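Local atomic coordinates of pyridoxal phosphate homeostasis protein (Bifidobacterium adolescentis ATCC 15703, PDB entry 3CPG), a protein that probably binds pyridoxal 5'-phosphate on a TIM-barrel scaffold and takes part in keeping the cellular level of this cofactor in balance. Residues V72-V83 against E113-L123; A183-T192 against T224-G235. All coordinates share one frame; numbering follows the deposited sequence.

Contact 1 of 2, residues V72-V83 against E113-L123; sequences VRMIGENRPQEV and EHIPFHLIGQL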
loop_
_atom_site.group_PDB
_atom_site.type_symbol
_atom_site.label_atom_id
_atom_site.label_comp_id
_atom_site.label_asym_id
_atom_site.label_seq_id
_atom_site.Cartn_x
_atom_site.Cartn_y
_atom_site.Cartn_z
ATOM N N VAL A 72 8.386 -10.203 -5.731
ATOM C CA VAL A 72 7.736 -9.048 -5.114
ATOM C C VAL A 72 8.574 -7.790 -5.316
ATOM O O VAL A 72 9.785 -7.807 -5.105
ATOM C CB VAL A 72 7.516 -9.274 -3.606
ATOM C CG1 VAL A 72 7.073 -7.978 -2.948
ATOM C CG2 VAL A 72 6.463 -10.357 -3.401
ATOM N N ARG A 73 7.928 -6.700 -5.721
ATOM C CA ARG A 73 8.632 -5.447 -5.964
ATOM C C ARG A 73 8.027 -4.270 -5.204
ATOM O O ARG A 73 8.223 -3.117 -5.571
ATOM C CB ARG A 73 8.651 -5.149 -7.463
ATOM C CG ARG A 73 9.444 -6.168 -8.267
ATOM C CD ARG A 73 10.943 -6.037 -7.997
ATOM N NE ARG A 73 11.733 -7.020 -8.738
ATOM C CZ ARG A 73 11.980 -8.255 -8.312
ATOM N NH1 ARG A 73 11.501 -8.664 -7.145
ATOM N NH2 ARG A 73 12.707 -9.082 -9.052
HETATM N N MSE A 74 7.282 -4.575 -4.150
HETATM C CA MSE A 74 6.684 -3.547 -3.316
HETATM C C MSE A 74 6.277 -4.169 -1.988
HETATM O O MSE A 74 5.729 -5.267 -1.959
HETATM C CB MSE A 74 5.465 -2.940 -4.011
HETATM C CG MSE A 74 4.731 -1.909 -3.146
HETATM SE SE MSE A 74 3.527 -0.686 -4.094
HETATM C CE MSE A 74 3.015 -1.843 -5.459
ATOM N N ILE A 75 6.567 -3.489 -0.882
ATOM C CA ILE A 75 6.184 -4.023 0.418
ATOM C C ILE A 75 5.492 -2.958 1.248
ATOM O O ILE A 75 5.675 -1.761 1.027
ATOM C CB ILE A 75 7.397 -4.553 1.234
ATOM C CG1 ILE A 75 8.321 -3.395 1.617
ATOM C CG2 ILE A 75 8.143 -5.621 0.432
ATOM C CD1 ILE A 75 9.492 -3.809 2.493
ATOM N N GLY A 76 4.701 -3.411 2.211
ATOM C CA GLY A 76 3.992 -2.501 3.083
ATOM C C GLY A 76 3.920 -3.074 4.482
ATOM O O GLY A 76 3.522 -4.224 4.668
ATOM N N GLU A 77 4.330 -2.276 5.461
ATOM C CA GLU A 77 4.300 -2.685 6.859
ATOM C C GLU A 77 3.099 -2.029 7.521
ATOM O O GLU A 77 2.669 -0.951 7.106
ATOM C CB GLU A 77 5.570 -2.230 7.584
ATOM C CG GLU A 77 6.832 -3.029 7.275
ATOM C CD GLU A 77 6.824 -4.435 7.870
ATOM O OE1 GLU A 77 6.117 -4.667 8.873
ATOM O OE2 GLU A 77 7.546 -5.309 7.343
ATOM N N ASN A 78 2.567 -2.676 8.553
ATOM C CA ASN A 78 1.420 -2.138 9.275
ATOM C C ASN A 78 1.817 -1.213 10.417
ATOM O O ASN A 78 1.235 -0.140 10.590
ATOM C CB ASN A 78 0.567 -3.275 9.842
ATOM C CG ASN A 78 -0.569 -3.664 8.926
ATOM O OD1 ASN A 78 -1.743 -3.469 9.252
ATOM N ND2 ASN A 78 -0.231 -4.211 7.767
ATOM N N ARG A 79 2.810 -1.627 11.197
ATOM C CA ARG A 79 3.236 -0.849 12.353
ATOM C C ARG A 79 4.569 -0.133 12.205
ATOM O O ARG A 79 5.548 -0.709 11.734
ATOM C CB ARG A 79 3.307 -1.753 13.589
ATOM C CG ARG A 79 2.014 -2.481 13.924
ATOM C CD ARG A 79 2.152 -3.252 15.225
ATOM N NE ARG A 79 3.245 -4.220 15.173
ATOM C CZ ARG A 79 3.670 -4.926 16.216
ATOM N NH1 ARG A 79 3.095 -4.774 17.401
ATOM N NH2 ARG A 79 4.673 -5.784 16.075
ATOM N N PRO A 80 4.625 1.145 12.617
ATOM C CA PRO A 80 5.864 1.918 12.526
ATOM C C PRO A 80 7.019 1.240 13.262
ATOM O O PRO A 80 8.169 1.344 12.843
ATOM C CB PRO A 80 5.480 3.255 13.155
ATOM C CG PRO A 80 4.052 3.407 12.746
ATOM C CD PRO A 80 3.489 2.015 12.980
ATOM N N GLN A 81 6.713 0.542 14.354
ATOM C CA GLN A 81 7.749 -0.135 15.133
ATOM C C GLN A 81 8.420 -1.228 14.312
ATOM O O GLN A 81 9.612 -1.492 14.475
ATOM C CB GLN A 81 7.166 -0.748 16.409
ATOM C CG GLN A 81 6.199 0.157 17.151
ATOM C CD GLN A 81 4.751 -0.125 16.786
ATOM O OE1 GLN A 81 4.251 -1.232 17.005
ATOM N NE2 GLN A 81 4.069 0.873 16.232
ATOM N N GLU A 82 7.656 -1.873 13.437
ATOM C CA GLU A 82 8.228 -2.917 12.597
ATOM C C GLU A 82 9.030 -2.266 11.482
ATOM O O GLU A 82 10.016 -2.824 11.005
ATOM C CB GLU A 82 7.131 -3.817 12.021
ATOM C CG GLU A 82 6.486 -4.722 13.061
ATOM C CD GLU A 82 5.654 -5.821 12.436
ATOM O OE1 GLU A 82 6.196 -6.563 11.591
ATOM O OE2 GLU A 82 4.460 -5.946 12.786
ATOM N N VAL A 83 8.609 -1.076 11.062
ATOM C CA VAL A 83 9.341 -0.361 10.027
ATOM C C VAL A 83 10.731 -0.057 10.579
ATOM O O VAL A 83 11.743 -0.339 9.937
ATOM C CB VAL A 83 8.642 0.971 9.652
ATOM C CG1 VAL A 83 9.549 1.807 8.757
ATOM C CG2 VAL A 83 7.334 0.682 8.938
ATOM N N GLU A 113 16.298 -0.814 -10.029
ATOM C CA GLU A 113 14.845 -0.780 -9.933
ATOM C C GLU A 113 14.496 -0.368 -8.515
ATOM O O GLU A 113 15.174 -0.761 -7.566
ATOM C CB GLU A 113 14.237 -2.151 -10.219
ATOM C CG GLU A 113 12.714 -2.141 -10.175
ATOM C CD GLU A 113 12.100 -3.470 -10.557
ATOM O OE1 GLU A 113 12.833 -4.344 -11.066
ATOM O OE2 GLU A 113 10.879 -3.636 -10.357
ATOM N N HIS A 114 13.439 0.420 -8.372
ATOM C CA HIS A 114 13.025 0.883 -7.058
ATOM C C HIS A 114 11.873 0.050 -6.504
ATOM O O HIS A 114 10.911 -0.254 -7.216
ATOM C CB HIS A 114 12.614 2.361 -7.132
ATOM C CG HIS A 114 12.153 2.927 -5.824
ATOM N ND1 HIS A 114 10.830 3.218 -5.563
ATOM C CD2 HIS A 114 12.837 3.246 -4.700
ATOM C CE1 HIS A 114 10.721 3.693 -4.335
ATOM N NE2 HIS A 114 11.924 3.721 -3.790
ATOM N N ILE A 115 11.992 -0.332 -5.235
ATOM C CA ILE A 115 10.957 -1.106 -4.554
ATOM C C ILE A 115 10.281 -0.190 -3.532
ATOM O O ILE A 115 10.890 0.214 -2.541
ATOM C CB ILE A 115 11.549 -2.334 -3.814
ATOM C CG1 ILE A 115 12.066 -3.352 -4.829
ATOM C CG2 ILE A 115 10.490 -2.984 -2.931
ATOM C CD1 ILE A 115 12.664 -4.599 -4.206
ATOM N N PRO A 116 9.017 0.179 -3.778
ATOM C CA PRO A 116 8.331 1.056 -2.823
ATOM C C PRO A 116 8.187 0.397 -1.454
ATOM O O PRO A 116 7.972 -0.809 -1.355
ATOM C CB PRO A 116 6.982 1.304 -3.491
ATOM C CG PRO A 116 7.333 1.258 -4.949
ATOM C CD PRO A 116 8.237 0.044 -5.018
ATOM N N PHE A 117 8.319 1.200 -0.402
ATOM C CA PHE A 117 8.189 0.706 0.967
ATOM C C PHE A 117 7.068 1.565 1.552
ATOM O O PHE A 117 7.279 2.732 1.864
ATOM C CB PHE A 117 9.508 0.923 1.728
ATOM C CG PHE A 117 9.593 0.213 3.063
ATOM C CD1 PHE A 117 10.833 0.005 3.663
ATOM C CD2 PHE A 117 8.449 -0.214 3.733
ATOM C CE1 PHE A 117 10.936 -0.616 4.914
ATOM C CE2 PHE A 117 8.540 -0.835 4.980
ATOM C CZ PHE A 117 9.786 -1.035 5.571
ATOM N N HIS A 118 5.874 0.991 1.653
ATOM C CA HIS A 118 4.720 1.715 2.175
ATOM C C HIS A 118 4.346 1.363 3.600
ATOM O O HIS A 118 4.725 0.315 4.117
ATOM C CB HIS A 118 3.475 1.441 1.319
ATOM C CG HIS A 118 3.579 1.918 -0.094
ATOM N ND1 HIS A 118 2.477 2.042 -0.913
ATOM C CD2 HIS A 118 4.650 2.270 -0.844
ATOM C CE1 HIS A 118 2.865 2.451 -2.109
ATOM N NE2 HIS A 118 4.177 2.597 -2.093
ATOM N N LEU A 119 3.605 2.268 4.229
ATOM C CA LEU A 119 3.071 2.027 5.559
ATOM C C LEU A 119 1.606 1.844 5.199
ATOM O O LEU A 119 1.008 2.725 4.576
ATOM C CB LEU A 119 3.215 3.236 6.486
ATOM C CG LEU A 119 2.590 2.931 7.858
ATOM C CD1 LEU A 119 3.461 1.916 8.590
ATOM C CD2 LEU A 119 2.454 4.192 8.685
ATOM N N ILE A 120 1.033 0.700 5.551
ATOM C CA ILE A 120 -0.359 0.443 5.221
ATOM C C ILE A 120 -1.243 0.312 6.455
ATOM O O ILE A 120 -2.453 0.128 6.339
ATOM C CB ILE A 120 -0.485 -0.820 4.341
ATOM C CG1 ILE A 120 0.008 -2.046 5.107
ATOM C CG2 ILE A 120 0.346 -0.649 3.074
ATOM C CD1 ILE A 120 -0.117 -3.352 4.329
ATOM N N GLY A 121 -0.632 0.408 7.633
ATOM C CA GLY A 121 -1.387 0.333 8.875
ATOM C C GLY A 121 -1.641 1.745 9.378
ATOM O O GLY A 121 -1.035 2.694 8.879
ATOM N N GLN A 122 -2.526 1.898 10.360
ATOM C CA GLN A 122 -2.834 3.225 10.884
ATOM C C GLN A 122 -1.591 3.874 11.486
ATOM O O GLN A 122 -0.805 3.224 12.173
ATOM C CB GLN A 122 -3.953 3.146 11.926
ATOM C CG GLN A 122 -5.286 2.601 11.391
ATOM C CD GLN A 122 -5.755 3.285 10.113
ATOM O OE1 GLN A 122 -5.481 2.817 9.009
ATOM N NE2 GLN A 122 -6.461 4.398 10.263
ATOM N N LEU A 123 -1.427 5.165 11.223
ATOM C CA LEU A 123 -0.266 5.911 11.694
ATOM C C LEU A 123 -0.564 6.869 12.840
ATOM O O LEU A 123 -1.226 7.893 12.652
ATOM C CB LEU A 123 0.339 6.692 10.524
ATOM C CG LEU A 123 1.532 7.607 10.809
ATOM C CD1 LEU A 123 2.665 6.812 11.446
ATOM C CD2 LEU A 123 1.988 8.243 9.500
HETATM O O HOH W 1 12.057 -6.715 -11.592
HETATM O O HOH W 2 -0.241 0.695 12.829
#

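Contact 2 of 2, residues A183-T192 against T224-G235; sequences AIRIAQKIGT and TRDLILASGEPG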
loop_
_atom_site.group_PDB
_atom_site.type_symbol
_atom_site.label_atom_id
_atom_site.label_comp_id
_atom_site.label_asym_id
_atom_site.label_seq_id
_atom_site.Cartn_x
_atom_site.Cartn_y
_atom_site.Cartn_z
ATOM N N ALA A 183 -14.749 12.006 0.838
ATOM C CA ALA A 183 -13.470 11.690 0.197
ATOM C C ALA A 183 -12.952 12.718 -0.807
ATOM O O ALA A 183 -11.780 13.080 -0.770
ATOM C CB ALA A 183 -13.545 10.322 -0.475
ATOM N N ILE A 184 -13.809 13.174 -1.715
ATOM C CA ILE A 184 -13.370 14.145 -2.714
ATOM C C ILE A 184 -12.886 15.438 -2.069
ATOM O O ILE A 184 -11.818 15.948 -2.412
ATOM C CB ILE A 184 -14.497 14.475 -3.713
ATOM C CG1 ILE A 184 -14.963 13.198 -4.414
ATOM C CG2 ILE A 184 -13.996 15.481 -4.740
ATOM C CD1 ILE A 184 -16.151 13.407 -5.339
ATOM N N ARG A 185 -13.674 15.957 -1.131
ATOM C CA ARG A 185 -13.344 17.192 -0.421
ATOM C C ARG A 185 -12.011 17.066 0.317
ATOM O O ARG A 185 -11.164 17.955 0.247
ATOM C CB ARG A 185 -14.449 17.525 0.587
ATOM C CG ARG A 185 -14.197 18.786 1.402
ATOM C CD ARG A 185 -15.020 18.786 2.689
ATOM N NE ARG A 185 -14.635 17.688 3.577
ATOM C CZ ARG A 185 -15.156 17.480 4.784
ATOM N NH1 ARG A 185 -16.089 18.295 5.257
ATOM N NH2 ARG A 185 -14.740 16.457 5.519
ATOM N N ILE A 186 -11.832 15.957 1.028
ATOM C CA ILE A 186 -10.602 15.719 1.778
ATOM C C ILE A 186 -9.403 15.608 0.842
ATOM O O ILE A 186 -8.333 16.149 1.123
ATOM C CB ILE A 186 -10.709 14.428 2.610
ATOM C CG1 ILE A 186 -11.791 14.599 3.680
ATOM C CG2 ILE A 186 -9.364 14.092 3.236
ATOM C CD1 ILE A 186 -12.162 13.320 4.411
ATOM N N ALA A 187 -9.589 14.903 -0.267
ATOM C CA ALA A 187 -8.527 14.719 -1.248
ATOM C C ALA A 187 -8.045 16.054 -1.798
ATOM O O ALA A 187 -6.845 16.294 -1.924
ATOM C CB ALA A 187 -9.025 13.838 -2.389
ATOM N N GLN A 188 -8.990 16.923 -2.133
ATOM C CA GLN A 188 -8.648 18.224 -2.678
ATOM C C GLN A 188 -7.870 19.065 -1.671
ATOM O O GLN A 188 -6.929 19.763 -2.040
ATOM C CB GLN A 188 -9.923 18.928 -3.142
ATOM C CG GLN A 188 -10.648 18.115 -4.216
ATOM C CD GLN A 188 -11.942 18.744 -4.684
ATOM O OE1 GLN A 188 -12.802 19.095 -3.878
ATOM N NE2 GLN A 188 -12.094 18.874 -6.001
ATOM N N LYS A 189 -8.249 18.985 -0.399
ATOM C CA LYS A 189 -7.541 19.736 0.635
ATOM C C LYS A 189 -6.120 19.189 0.767
ATOM O O LYS A 189 -5.160 19.952 0.881
ATOM C CB LYS A 189 -8.264 19.623 1.981
ATOM C CG LYS A 189 -7.505 20.265 3.140
ATOM C CD LYS A 189 -7.222 21.740 2.875
ATOM C CE LYS A 189 -6.298 22.333 3.929
ATOM N NZ LYS A 189 -6.881 22.272 5.296
ATOM N N ILE A 190 -5.992 17.864 0.755
ATOM C CA ILE A 190 -4.681 17.228 0.856
ATOM C C ILE A 190 -3.799 17.685 -0.305
ATOM O O ILE A 190 -2.598 17.898 -0.144
ATOM C CB ILE A 190 -4.805 15.683 0.827
ATOM C CG1 ILE A 190 -5.499 15.197 2.102
ATOM C CG2 ILE A 190 -3.423 15.045 0.684
ATOM C CD1 ILE A 190 -5.761 13.701 2.143
ATOM N N GLY A 191 -4.409 17.847 -1.476
ATOM C CA GLY A 191 -3.662 18.280 -2.643
ATOM C C GLY A 191 -3.015 19.646 -2.494
ATOM O O GLY A 191 -2.059 19.961 -3.205
ATOM N N THR A 192 -3.522 20.457 -1.570
ATOM C CA THR A 192 -2.977 21.795 -1.357
ATOM C C THR A 192 -1.825 21.831 -0.358
ATOM O O THR A 192 -1.147 22.849 -0.225
ATOM C CB THR A 192 -4.059 22.774 -0.852
ATOM O OG1 THR A 192 -4.464 22.403 0.474
ATOM C CG2 THR A 192 -5.265 22.752 -1.771
ATOM N N THR A 224 -14.534 7.441 -7.106
ATOM C CA THR A 224 -14.043 8.575 -6.333
ATOM C C THR A 224 -12.689 9.006 -6.890
ATOM O O THR A 224 -12.433 10.191 -7.077
ATOM C CB THR A 224 -13.908 8.204 -4.846
ATOM O OG1 THR A 224 -15.211 7.939 -4.306
ATOM C CG2 THR A 224 -13.254 9.338 -4.060
ATOM N N ARG A 225 -11.827 8.031 -7.152
ATOM C CA ARG A 225 -10.509 8.292 -7.719
ATOM C C ARG A 225 -10.684 9.033 -9.052
ATOM O O ARG A 225 -10.004 10.028 -9.320
ATOM C CB ARG A 225 -9.781 6.955 -7.928
ATOM C CG ARG A 225 -8.335 7.021 -8.443
ATOM C CD ARG A 225 -8.248 7.249 -9.950
ATOM N NE ARG A 225 -9.071 6.323 -10.731
ATOM C CZ ARG A 225 -8.715 5.096 -11.105
ATOM N NH1 ARG A 225 -7.528 4.603 -10.777
ATOM N NH2 ARG A 225 -9.553 4.361 -11.828
ATOM N N ASP A 226 -11.607 8.555 -9.881
ATOM C CA ASP A 226 -11.839 9.188 -11.176
ATOM C C ASP A 226 -12.273 10.645 -11.052
ATOM O O ASP A 226 -11.807 11.502 -11.808
ATOM C CB ASP A 226 -12.889 8.413 -11.977
ATOM C CG ASP A 226 -12.406 7.043 -12.406
ATOM O OD1 ASP A 226 -11.178 6.813 -12.414
ATOM O OD2 ASP A 226 -13.257 6.199 -12.754
ATOM N N LEU A 227 -13.165 10.927 -10.107
ATOM C CA LEU A 227 -13.644 12.290 -9.906
ATOM C C LEU A 227 -12.519 13.208 -9.432
ATOM O O LEU A 227 -12.402 14.344 -9.887
ATOM C CB LEU A 227 -14.808 12.308 -8.903
ATOM C CG LEU A 227 -16.133 11.729 -9.416
ATOM C CD1 LEU A 227 -17.193 11.758 -8.324
ATOM C CD2 LEU A 227 -16.590 12.535 -10.623
ATOM N N ILE A 228 -11.680 12.718 -8.525
ATOM C CA ILE A 228 -10.572 13.533 -8.032
ATOM C C ILE A 228 -9.630 13.913 -9.176
ATOM O O ILE A 228 -9.194 15.062 -9.283
ATOM C CB ILE A 228 -9.766 12.789 -6.947
ATOM C CG1 ILE A 228 -10.662 12.513 -5.740
ATOM C CG2 ILE A 228 -8.550 13.626 -6.538
ATOM C CD1 ILE A 228 -10.040 11.561 -4.719
ATOM N N LEU A 229 -9.308 12.946 -10.027
ATOM C CA LEU A 229 -8.432 13.209 -11.163
ATOM C C LEU A 229 -9.083 14.203 -12.116
ATOM O O LEU A 229 -8.424 15.088 -12.666
ATOM C CB LEU A 229 -8.135 11.915 -11.919
ATOM C CG LEU A 229 -7.065 10.990 -11.344
ATOM C CD1 LEU A 229 -6.921 9.772 -12.236
ATOM C CD2 LEU A 229 -5.740 11.738 -11.256
ATOM N N ALA A 230 -10.387 14.055 -12.304
ATOM C CA ALA A 230 -11.123 14.929 -13.206
ATOM C C ALA A 230 -11.229 16.367 -12.710
ATOM O O ALA A 230 -11.343 17.293 -13.514
ATOM C CB ALA A 230 -12.518 14.361 -13.451
ATOM N N SER A 231 -11.174 16.559 -11.394
ATOM C CA SER A 231 -11.307 17.895 -10.813
ATOM C C SER A 231 -10.239 18.872 -11.287
ATOM O O SER A 231 -10.504 20.065 -11.444
ATOM C CB SER A 231 -11.277 17.818 -9.280
ATOM O OG SER A 231 -9.954 17.663 -8.796
ATOM N N GLY A 232 -9.031 18.365 -11.504
ATOM C CA GLY A 232 -7.951 19.219 -11.959
ATOM C C GLY A 232 -7.527 20.247 -10.926
ATOM O O GLY A 232 -6.881 21.240 -11.262
ATOM N N GLU A 233 -7.887 20.018 -9.667
ATOM C CA GLU A 233 -7.516 20.944 -8.606
ATOM C C GLU A 233 -6.046 20.742 -8.252
ATOM O O GLU A 233 -5.477 19.686 -8.517
ATOM C CB GLU A 233 -8.398 20.727 -7.376
ATOM C CG GLU A 233 -9.886 20.759 -7.682
ATOM C CD GLU A 233 -10.697 21.446 -6.604
ATOM O OE1 GLU A 233 -10.450 21.187 -5.408
ATOM O OE2 GLU A 233 -11.595 22.242 -6.957
ATOM N N PRO A 234 -5.409 21.759 -7.651
ATOM C CA PRO A 234 -3.997 21.690 -7.265
ATOM C C PRO A 234 -3.607 20.424 -6.509
ATOM O O PRO A 234 -4.262 20.037 -5.541
ATOM C CB PRO A 234 -3.816 22.947 -6.418
ATOM C CG PRO A 234 -4.751 23.914 -7.072
ATOM C CD PRO A 234 -5.985 23.068 -7.290
ATOM N N GLY A 235 -2.536 19.784 -6.971
ATOM C CA GLY A 235 -2.043 18.579 -6.331
ATOM C C GLY A 235 -2.920 17.343 -6.434
ATOM O O GLY A 235 -2.843 16.468 -5.574
HETATM O O HOH W 3 -6.835 20.617 -4.473
#

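Contact 1 of 2, residues V72-V83 against E113-L123
I75, G76 and E77 run parallel to F117, H118 and L119 as neighbouring strands of the TIM barrel, the fold of the YggS/PROSC family. Four backbone hydrogen bonds join them: I75 N to P116 O, H118 N to I75 O (2.8 Å), E77 N to H118 O, and I120 N to E77 O. G76 carries no side chain, and its CA lies 3.1 Å from H118 O, with I120 CG2 nearby.

Aromatic contacts occupy both faces of the pair. On the I75 and F117 face, I75 CD1 stands over the middle of the phenyl ring, 3.9 Å from its centroid in a CH-pi contact, while E77 CG meets the ring edge at CE2. Bending at chi2 (-71°) turns the E77 carboxylate away to T56 and K86. On the other face, selenium SE of selenomethionine M74 lies over the H118 imidazole, 4.1 Å from its centroid; H118 ND1 is bonded to E139.

Apolar packing links the helix start to the second strand, L119 CD1 meeting V83 CG2 at 4.1 Å. The N78 side chain lies near K57, the predicted cofactor lysine, and its amide ND2 sits beside I120 CG1.

Polar links lie at both ends: one water donates to both N78 O and Q122 O, and R73 NE forms a long salt bridge with E113 OE1 (3.7 Å); a second water accepts from R73 NE close to that oxygen.

Contact 2 of 2, residues A183-T192 against T224-G235
Q188 lays its side chain along the carboxylate of E233. With CG beside its own backbone N (chi1 -60°) and the chain extended beyond, the amide reaches the glutamate, the two planes 17° apart. E233 OE1 lies over one side of the amide, 3.0 Å from Q188 CD and 2.9 Å from Q188 NE2, where the angle is poor for a hydrogen bond. The same NE2 also approaches S231 CB at 3.5 Å. S231 OG in turn accepts from E233 N in an ST turn at the start of the bend that carries E233 over to helix 183-191.

I184 works one turn earlier, its CD1 touching L227 CD1 at 3.6 Å. Both helices pack on the outside of the TIM barrel, their segments running in roughly the same direction with axes 9.8 Å apart and crossing at -44°. Strands 161-166 and 196-202 lie on their inner side: A187 touches L165, and I228 touches L201.

I228, the third main contributor, puts CD1 against A187 CB, a tight carbon pair at 3.4 Å. Beside it T224 CG2 meets A183 CB, while T224 OG1 bonds back to H220 O. G191 faces P234 and G235; the backbones of the two glycines approach closely, G235 CA making a CA-H...O contact of 3.4 Å with G191 O, and one water donates to both Q188 O and P234 O.

How the contacts relate
From the N terminus, helix 19-42 and strand 51-55 come first; strand 75-77 is then laid beside strand 51-55, and the chain passes through helix 80-96 and strand 99-101 before strand 113-119 closes the first loop at contact 1. It goes on through strands 137-141 and 161-166 to helix 183-191, and strand 196-202 intervenes before helix 211-231 closes the second loop at contact 2. The loops follow in series and neither nest nor cross. Contact 1 joins two adjacent strands of the barrel wall near the centre of the chain; contact 2 pairs two helices on the barrel's outside. Their centres are about 24 Å apart and their nearest atoms about 12 Å, with no direct touch.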